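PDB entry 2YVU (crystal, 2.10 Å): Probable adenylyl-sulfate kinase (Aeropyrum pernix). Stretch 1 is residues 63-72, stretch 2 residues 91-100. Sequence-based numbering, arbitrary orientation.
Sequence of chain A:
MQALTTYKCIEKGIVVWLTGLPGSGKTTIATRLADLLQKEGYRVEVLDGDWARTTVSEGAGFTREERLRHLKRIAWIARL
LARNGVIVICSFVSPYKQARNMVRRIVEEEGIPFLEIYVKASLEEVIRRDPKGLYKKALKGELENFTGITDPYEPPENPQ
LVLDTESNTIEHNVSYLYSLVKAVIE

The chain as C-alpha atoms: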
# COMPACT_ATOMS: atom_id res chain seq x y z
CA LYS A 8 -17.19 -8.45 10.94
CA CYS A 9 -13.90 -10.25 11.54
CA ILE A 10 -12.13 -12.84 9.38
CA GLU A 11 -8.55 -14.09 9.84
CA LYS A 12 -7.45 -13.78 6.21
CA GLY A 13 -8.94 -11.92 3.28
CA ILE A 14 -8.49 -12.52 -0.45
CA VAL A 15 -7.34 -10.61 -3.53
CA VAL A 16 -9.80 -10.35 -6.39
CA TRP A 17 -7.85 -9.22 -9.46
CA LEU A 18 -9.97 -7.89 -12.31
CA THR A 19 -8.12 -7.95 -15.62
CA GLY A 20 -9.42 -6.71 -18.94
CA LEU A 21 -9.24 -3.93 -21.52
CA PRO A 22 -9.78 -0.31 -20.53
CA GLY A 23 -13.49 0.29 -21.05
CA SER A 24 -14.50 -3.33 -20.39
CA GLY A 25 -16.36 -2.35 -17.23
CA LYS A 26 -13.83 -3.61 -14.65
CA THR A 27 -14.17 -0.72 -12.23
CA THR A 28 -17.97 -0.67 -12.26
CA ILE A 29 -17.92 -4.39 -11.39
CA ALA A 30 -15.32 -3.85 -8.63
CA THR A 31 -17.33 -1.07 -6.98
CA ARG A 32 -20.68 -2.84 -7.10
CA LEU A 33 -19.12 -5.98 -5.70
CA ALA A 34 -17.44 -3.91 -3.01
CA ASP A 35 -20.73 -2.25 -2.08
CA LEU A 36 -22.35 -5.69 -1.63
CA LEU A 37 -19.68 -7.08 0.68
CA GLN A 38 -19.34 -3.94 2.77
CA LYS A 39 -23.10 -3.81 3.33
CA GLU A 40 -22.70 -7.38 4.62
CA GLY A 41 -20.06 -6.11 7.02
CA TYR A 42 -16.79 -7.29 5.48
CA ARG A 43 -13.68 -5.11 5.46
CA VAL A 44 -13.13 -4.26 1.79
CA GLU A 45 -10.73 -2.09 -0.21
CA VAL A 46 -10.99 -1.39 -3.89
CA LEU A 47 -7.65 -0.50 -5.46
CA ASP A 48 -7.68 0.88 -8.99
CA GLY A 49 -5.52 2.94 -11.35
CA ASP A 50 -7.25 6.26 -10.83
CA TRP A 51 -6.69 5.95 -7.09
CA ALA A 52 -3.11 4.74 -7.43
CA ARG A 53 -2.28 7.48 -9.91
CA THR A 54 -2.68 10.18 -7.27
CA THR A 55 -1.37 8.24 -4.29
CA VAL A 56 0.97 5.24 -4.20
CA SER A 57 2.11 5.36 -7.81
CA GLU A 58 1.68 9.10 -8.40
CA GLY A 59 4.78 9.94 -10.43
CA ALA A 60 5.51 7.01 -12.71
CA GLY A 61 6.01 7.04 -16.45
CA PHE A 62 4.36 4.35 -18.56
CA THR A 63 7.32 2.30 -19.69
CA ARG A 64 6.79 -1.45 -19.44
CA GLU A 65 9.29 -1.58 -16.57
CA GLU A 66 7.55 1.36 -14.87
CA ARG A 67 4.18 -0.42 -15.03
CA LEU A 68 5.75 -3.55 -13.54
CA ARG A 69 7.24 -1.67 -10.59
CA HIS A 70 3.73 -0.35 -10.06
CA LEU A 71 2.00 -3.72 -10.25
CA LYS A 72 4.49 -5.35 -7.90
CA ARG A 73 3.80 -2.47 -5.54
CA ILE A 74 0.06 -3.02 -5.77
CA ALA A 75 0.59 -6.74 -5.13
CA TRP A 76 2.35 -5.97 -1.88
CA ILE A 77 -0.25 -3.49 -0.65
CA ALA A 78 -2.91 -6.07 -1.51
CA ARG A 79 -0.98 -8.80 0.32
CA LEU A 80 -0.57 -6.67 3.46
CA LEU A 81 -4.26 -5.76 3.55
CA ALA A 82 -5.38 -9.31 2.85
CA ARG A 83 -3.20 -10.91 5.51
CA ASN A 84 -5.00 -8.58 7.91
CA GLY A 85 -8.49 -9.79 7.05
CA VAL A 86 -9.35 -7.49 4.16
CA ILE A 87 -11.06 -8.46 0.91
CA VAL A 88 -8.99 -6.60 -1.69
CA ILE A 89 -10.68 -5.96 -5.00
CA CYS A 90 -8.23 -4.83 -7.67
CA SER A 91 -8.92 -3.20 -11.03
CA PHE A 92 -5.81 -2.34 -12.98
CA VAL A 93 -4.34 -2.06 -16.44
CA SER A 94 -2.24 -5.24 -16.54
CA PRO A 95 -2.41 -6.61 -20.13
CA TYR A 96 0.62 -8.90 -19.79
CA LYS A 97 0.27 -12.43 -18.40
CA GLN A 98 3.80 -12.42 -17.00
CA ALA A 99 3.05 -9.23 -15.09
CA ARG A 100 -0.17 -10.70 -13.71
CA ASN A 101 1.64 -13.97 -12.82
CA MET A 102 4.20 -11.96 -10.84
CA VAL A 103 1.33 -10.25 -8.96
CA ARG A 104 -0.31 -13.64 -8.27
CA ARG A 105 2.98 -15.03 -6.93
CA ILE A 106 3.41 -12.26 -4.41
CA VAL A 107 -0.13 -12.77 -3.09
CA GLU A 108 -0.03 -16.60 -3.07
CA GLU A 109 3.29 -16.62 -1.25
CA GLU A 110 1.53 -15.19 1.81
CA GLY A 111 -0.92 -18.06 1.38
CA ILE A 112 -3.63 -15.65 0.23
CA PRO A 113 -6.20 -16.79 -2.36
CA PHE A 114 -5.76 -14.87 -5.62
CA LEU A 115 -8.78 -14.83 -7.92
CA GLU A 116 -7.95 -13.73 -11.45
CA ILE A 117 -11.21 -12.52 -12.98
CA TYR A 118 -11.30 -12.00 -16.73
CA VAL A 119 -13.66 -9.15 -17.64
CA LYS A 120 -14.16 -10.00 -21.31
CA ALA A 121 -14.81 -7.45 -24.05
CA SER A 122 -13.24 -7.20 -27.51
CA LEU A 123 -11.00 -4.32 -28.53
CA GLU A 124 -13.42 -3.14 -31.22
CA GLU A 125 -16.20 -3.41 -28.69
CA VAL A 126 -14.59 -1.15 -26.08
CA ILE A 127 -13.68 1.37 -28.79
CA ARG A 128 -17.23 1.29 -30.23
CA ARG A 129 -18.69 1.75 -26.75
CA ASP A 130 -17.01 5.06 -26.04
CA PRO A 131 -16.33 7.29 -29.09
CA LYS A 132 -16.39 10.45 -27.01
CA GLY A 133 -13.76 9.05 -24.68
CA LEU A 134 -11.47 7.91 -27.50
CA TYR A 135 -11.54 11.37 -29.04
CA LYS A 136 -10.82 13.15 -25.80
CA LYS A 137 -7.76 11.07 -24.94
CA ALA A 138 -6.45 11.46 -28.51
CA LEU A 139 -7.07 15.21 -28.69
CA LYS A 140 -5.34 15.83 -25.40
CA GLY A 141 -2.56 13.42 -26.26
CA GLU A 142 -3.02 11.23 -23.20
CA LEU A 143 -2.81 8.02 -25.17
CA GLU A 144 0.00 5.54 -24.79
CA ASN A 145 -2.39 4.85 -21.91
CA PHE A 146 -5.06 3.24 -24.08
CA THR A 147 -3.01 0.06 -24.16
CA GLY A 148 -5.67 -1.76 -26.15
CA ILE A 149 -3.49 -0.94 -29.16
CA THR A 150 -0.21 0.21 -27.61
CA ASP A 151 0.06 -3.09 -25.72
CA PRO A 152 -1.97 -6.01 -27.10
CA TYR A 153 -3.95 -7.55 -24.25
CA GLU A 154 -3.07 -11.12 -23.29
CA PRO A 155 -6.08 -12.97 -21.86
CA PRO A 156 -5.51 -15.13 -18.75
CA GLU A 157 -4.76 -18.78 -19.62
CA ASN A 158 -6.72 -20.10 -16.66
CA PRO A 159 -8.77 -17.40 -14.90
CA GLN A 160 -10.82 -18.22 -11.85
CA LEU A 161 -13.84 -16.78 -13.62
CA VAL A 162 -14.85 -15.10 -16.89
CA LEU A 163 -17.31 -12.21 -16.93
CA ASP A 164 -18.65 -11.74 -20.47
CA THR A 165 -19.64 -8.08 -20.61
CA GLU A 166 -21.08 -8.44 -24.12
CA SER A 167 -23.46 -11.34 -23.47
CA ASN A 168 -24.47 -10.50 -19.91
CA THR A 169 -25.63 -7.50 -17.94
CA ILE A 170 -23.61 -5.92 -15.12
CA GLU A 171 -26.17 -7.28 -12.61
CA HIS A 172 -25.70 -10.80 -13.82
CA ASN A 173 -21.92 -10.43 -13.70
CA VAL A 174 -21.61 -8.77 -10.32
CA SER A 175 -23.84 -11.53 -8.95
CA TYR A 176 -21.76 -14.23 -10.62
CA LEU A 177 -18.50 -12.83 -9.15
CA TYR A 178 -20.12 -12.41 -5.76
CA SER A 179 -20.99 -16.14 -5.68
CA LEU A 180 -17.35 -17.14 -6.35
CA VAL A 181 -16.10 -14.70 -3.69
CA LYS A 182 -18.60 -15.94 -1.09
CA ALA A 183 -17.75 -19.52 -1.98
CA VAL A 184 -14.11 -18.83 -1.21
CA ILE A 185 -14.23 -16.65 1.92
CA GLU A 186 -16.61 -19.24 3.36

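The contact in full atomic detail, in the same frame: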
# COMPACT_ATOMS: atom_id res chain seq x y z
N THR A 63 6.46 3.27 -19.05
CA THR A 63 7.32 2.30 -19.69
C THR A 63 6.90 0.93 -19.14
O THR A 63 6.33 0.84 -18.05
CB THR A 63 8.82 2.58 -19.38
OG1 THR A 63 9.08 2.35 -17.99
CG2 THR A 63 9.16 4.04 -19.70
N ARG A 64 7.17 -0.13 -19.89
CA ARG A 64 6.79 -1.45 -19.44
C ARG A 64 7.42 -1.81 -18.10
O ARG A 64 6.82 -2.54 -17.31
CB ARG A 64 7.17 -2.50 -20.48
CG ARG A 64 6.60 -3.86 -20.18
CD ARG A 64 6.71 -4.81 -21.36
NE ARG A 64 6.10 -6.09 -21.03
CZ ARG A 64 5.90 -7.07 -21.90
NH1 ARG A 64 6.25 -6.90 -23.17
NH2 ARG A 64 5.34 -8.21 -21.51
N GLU A 65 8.62 -1.30 -17.84
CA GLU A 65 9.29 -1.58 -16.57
C GLU A 65 8.68 -0.73 -15.45
O GLU A 65 8.67 -1.12 -14.30
CB GLU A 65 10.80 -1.31 -16.66
CG GLU A 65 11.27 -0.59 -17.92
CD GLU A 65 11.46 -1.54 -19.10
OE1 GLU A 65 12.21 -2.52 -18.96
OE2 GLU A 65 10.86 -1.29 -20.17
N GLU A 66 8.17 0.44 -15.82
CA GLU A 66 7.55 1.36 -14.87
C GLU A 66 6.23 0.75 -14.39
O GLU A 66 5.92 0.75 -13.21
CB GLU A 66 7.29 2.70 -15.56
CG GLU A 66 6.96 3.85 -14.62
CD GLU A 66 8.18 4.69 -14.28
OE1 GLU A 66 8.78 5.28 -15.22
OE2 GLU A 66 8.54 4.76 -13.09
N ARG A 67 5.45 0.22 -15.34
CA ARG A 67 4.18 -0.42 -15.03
C ARG A 67 4.38 -1.61 -14.10
O ARG A 67 3.58 -1.84 -13.19
CB ARG A 67 3.48 -0.87 -16.32
CG ARG A 67 2.98 0.27 -17.17
CD ARG A 67 2.34 -0.24 -18.46
NE ARG A 67 1.90 0.85 -19.33
CZ ARG A 67 0.82 1.60 -19.11
NH1 ARG A 67 0.04 1.38 -18.06
NH2 ARG A 67 0.51 2.58 -19.96
N LEU A 68 5.43 -2.38 -14.35
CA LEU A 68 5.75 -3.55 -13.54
C LEU A 68 6.04 -3.14 -12.10
O LEU A 68 5.52 -3.74 -11.16
CB LEU A 68 6.98 -4.28 -14.09
CG LEU A 68 6.78 -5.58 -14.88
CD1 LEU A 68 8.16 -6.16 -15.22
CD2 LEU A 68 5.97 -6.58 -14.07
N ARG A 69 6.91 -2.14 -11.93
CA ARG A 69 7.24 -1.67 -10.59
C ARG A 69 5.95 -1.36 -9.84
O ARG A 69 5.80 -1.65 -8.66
CB ARG A 69 8.06 -0.39 -10.64
CG ARG A 69 9.55 -0.58 -10.46
CD ARG A 69 10.25 0.76 -10.27
NE ARG A 69 11.64 0.57 -9.88
CZ ARG A 69 12.56 -0.02 -10.65
NH1 ARG A 69 12.24 -0.47 -11.85
NH2 ARG A 69 13.81 -0.16 -10.21
N HIS A 70 5.02 -0.76 -10.58
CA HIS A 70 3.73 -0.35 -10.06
C HIS A 70 2.89 -1.54 -9.63
O HIS A 70 2.37 -1.58 -8.52
CB HIS A 70 3.06 0.48 -11.14
CG HIS A 70 1.57 0.57 -11.04
ND1 HIS A 70 0.93 1.25 -10.02
CD2 HIS A 70 0.60 0.14 -11.88
CE1 HIS A 70 -0.37 1.24 -10.25
NE2 HIS A 70 -0.60 0.58 -11.37
N LEU A 71 2.78 -2.53 -10.52
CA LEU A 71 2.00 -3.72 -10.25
C LEU A 71 2.56 -4.53 -9.08
O LEU A 71 1.81 -5.09 -8.28
CB LEU A 71 1.91 -4.58 -11.52
CG LEU A 71 1.10 -3.90 -12.64
CD1 LEU A 71 1.16 -4.75 -13.92
CD2 LEU A 71 -0.36 -3.71 -12.20
N LYS A 72 3.88 -4.62 -8.99
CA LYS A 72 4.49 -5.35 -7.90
C LYS A 72 4.14 -4.61 -6.60
O LYS A 72 3.88 -5.21 -5.56
CB LYS A 72 6.01 -5.39 -8.07
CG LYS A 72 6.75 -5.93 -6.85
CD LYS A 72 8.25 -5.99 -7.10
CE LYS A 72 8.96 -6.71 -5.95
NZ LYS A 72 10.44 -6.76 -6.17
N SER A 91 -8.56 -3.48 -9.65
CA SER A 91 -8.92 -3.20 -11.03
C SER A 91 -7.80 -2.38 -11.65
O SER A 91 -7.73 -1.16 -11.47
CB SER A 91 -10.21 -2.40 -11.13
OG SER A 91 -10.46 -2.13 -12.49
N PHE A 92 -6.93 -3.05 -12.39
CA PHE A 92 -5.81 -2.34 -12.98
C PHE A 92 -5.57 -2.66 -14.44
O PHE A 92 -6.13 -3.61 -14.98
CB PHE A 92 -4.53 -2.65 -12.20
CG PHE A 92 -4.48 -2.01 -10.86
CD1 PHE A 92 -4.94 -2.68 -9.74
CD2 PHE A 92 -4.02 -0.70 -10.73
CE1 PHE A 92 -4.95 -2.07 -8.49
CE2 PHE A 92 -4.02 -0.07 -9.48
CZ PHE A 92 -4.48 -0.76 -8.36
N VAL A 93 -4.72 -1.85 -15.06
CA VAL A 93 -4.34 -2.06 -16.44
C VAL A 93 -3.10 -2.97 -16.33
O VAL A 93 -2.02 -2.53 -15.93
CB VAL A 93 -3.98 -0.72 -17.14
CG1 VAL A 93 -2.95 0.03 -16.34
CG2 VAL A 93 -3.47 -0.98 -18.55
N SER A 94 -3.31 -4.25 -16.62
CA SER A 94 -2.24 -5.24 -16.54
C SER A 94 -2.45 -6.23 -17.70
O SER A 94 -2.79 -7.39 -17.48
CB SER A 94 -2.34 -5.93 -15.18
OG SER A 94 -3.67 -6.35 -14.90
N PRO A 95 -2.23 -5.78 -18.94
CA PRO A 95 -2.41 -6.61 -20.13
C PRO A 95 -1.51 -7.82 -20.29
O PRO A 95 -1.89 -8.78 -20.97
CB PRO A 95 -2.24 -5.61 -21.27
CG PRO A 95 -1.23 -4.68 -20.74
CD PRO A 95 -1.69 -4.46 -19.30
N TYR A 96 -0.34 -7.81 -19.66
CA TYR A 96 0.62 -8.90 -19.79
C TYR A 96 0.50 -10.03 -18.76
O TYR A 96 0.51 -9.79 -17.55
CB TYR A 96 2.04 -8.32 -19.76
CG TYR A 96 2.33 -7.37 -20.90
CD1 TYR A 96 2.58 -7.85 -22.18
CD2 TYR A 96 2.32 -5.99 -20.71
CE1 TYR A 96 2.83 -6.99 -23.25
CE2 TYR A 96 2.56 -5.11 -21.77
CZ TYR A 96 2.82 -5.63 -23.04
OH TYR A 96 3.06 -4.77 -24.10
N LYS A 97 0.38 -11.26 -19.25
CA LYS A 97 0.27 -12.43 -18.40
C LYS A 97 1.40 -12.51 -17.39
O LYS A 97 1.16 -12.74 -16.21
CB LYS A 97 0.27 -13.71 -19.26
CG LYS A 97 -1.00 -13.90 -20.06
CD LYS A 97 -0.97 -15.17 -20.88
CE LYS A 97 0.17 -15.14 -21.90
NZ LYS A 97 0.21 -16.40 -22.68
N GLN A 98 2.63 -12.35 -17.86
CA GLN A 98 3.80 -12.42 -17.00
C GLN A 98 3.66 -11.47 -15.83
O GLN A 98 3.92 -11.83 -14.67
CB GLN A 98 5.06 -12.07 -17.80
CG GLN A 98 6.37 -12.01 -16.99
CD GLN A 98 6.56 -10.70 -16.21
OE1 GLN A 98 6.30 -9.61 -16.73
NE2 GLN A 98 7.03 -10.81 -14.97
N ALA A 99 3.23 -10.25 -16.12
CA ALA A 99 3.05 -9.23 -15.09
C ALA A 99 2.00 -9.70 -14.09
O ALA A 99 2.20 -9.59 -12.88
CB ALA A 99 2.63 -7.91 -15.74
N ARG A 100 0.89 -10.22 -14.58
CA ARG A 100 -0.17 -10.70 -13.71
C ARG A 100 0.27 -11.96 -12.92
O ARG A 100 -0.17 -12.17 -11.80
CB ARG A 100 -1.44 -11.00 -14.52
CG ARG A 100 -2.06 -9.74 -15.16
CD ARG A 100 -3.52 -9.95 -15.55
NE ARG A 100 -3.69 -11.13 -16.40
CZ ARG A 100 -3.50 -11.15 -17.71
NH1 ARG A 100 -3.13 -10.04 -18.37
NH2 ARG A 100 -3.65 -12.29 -18.38

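Most unusual in this contact is an arginine laid flat on a tyrosine: the guanidinium of Arg 64 stacks on the ring of Tyr 96, with centres 3.4 Å apart and planes inclined by only 20°. Arg 64 CZ lies 3.4 Å from the centroid of the Tyr 96 ring and 14° off its normal, so the cation sits over the aromatic face in a cation-pi arrangement. A planar, delocalized charge suits such a position, because it can meet the electron-rich face of a ring while its N-H groups remain directed outward, in its own plane. The model places Arg 64 NH2 and Tyr 96 CD1 too close together, so the stacking is better judged from the relation of the two planes than from any single atom pair.

The pair illustrates a general principle: two segments can be held together by shape and by aromatic and apolar contacts, while the hydrogen bonds are made within each segment or elsewhere in the structure. No hydrogen bond crosses between these stretches, although together they bury 527 Å² of surface. In the first, Thr 63 caps the helix that begins at Arg 64, its OG1 accepting from Glu 66 N at 3.0 Å; regular backbone bonds follow, such as that from Leu 71 N to Arg 67 O at 2.9 Å. In the second, an irregular segment leads to Tyr 96, the N-cap residue of another helix, whose first turn is marked by the bond from Arg 100 N to Tyr 96 O at 3.0 Å. Arg 100 also braces the preceding loop, donating from NH1 to Ser 94 O at 2.8 Å.

The backbones come nearest at Leu 68 and Ala 99, whose CA atoms are 6.5 Å apart. The small alanine side chain accompanies this close approach, and two leucines one helical turn or less apart reach it: Leu 68 CD2 lies 4.0 Å from Ala 99 CB, and Leu 71 CD1 lies 3.9 Å from the same CB. The CA-to-CB bond of Leu 68 points sideways, but the end of its side chain comes nearer the second stretch. The CA-to-CB bond of Leu 71 points toward that stretch, and the residue is buried. Its CD1 also meets Ser 94 CB at 3.9 Å, while its CD2 packs 4.3 Å from Phe 92 CB, so its two methyls extend the apolar contact from the second helix back into the segment before it.

Further along, His 70 and Phe 92 form an oblique aromatic pair, with centroids 5.5 Å apart and planes at 72°. The nearest atoms, His 70 NE2 and Phe 92 CD2, are 3.7 Å apart, a van der Waals contact; His 70 ND1 is hydrogen-bonded elsewhere in the structure. Arg 67 provides an instructive contrast with Arg 64. Its NH1 lies 3.7 Å from Val 93 CG1, but obliquely, and no aromatic face of the second stretch lies against it. The same functional group thus makes a flat stack in one place, while in the other the guanidinium touches a methyl and its NE and NH2 make their hydrogen bonds outside this contact.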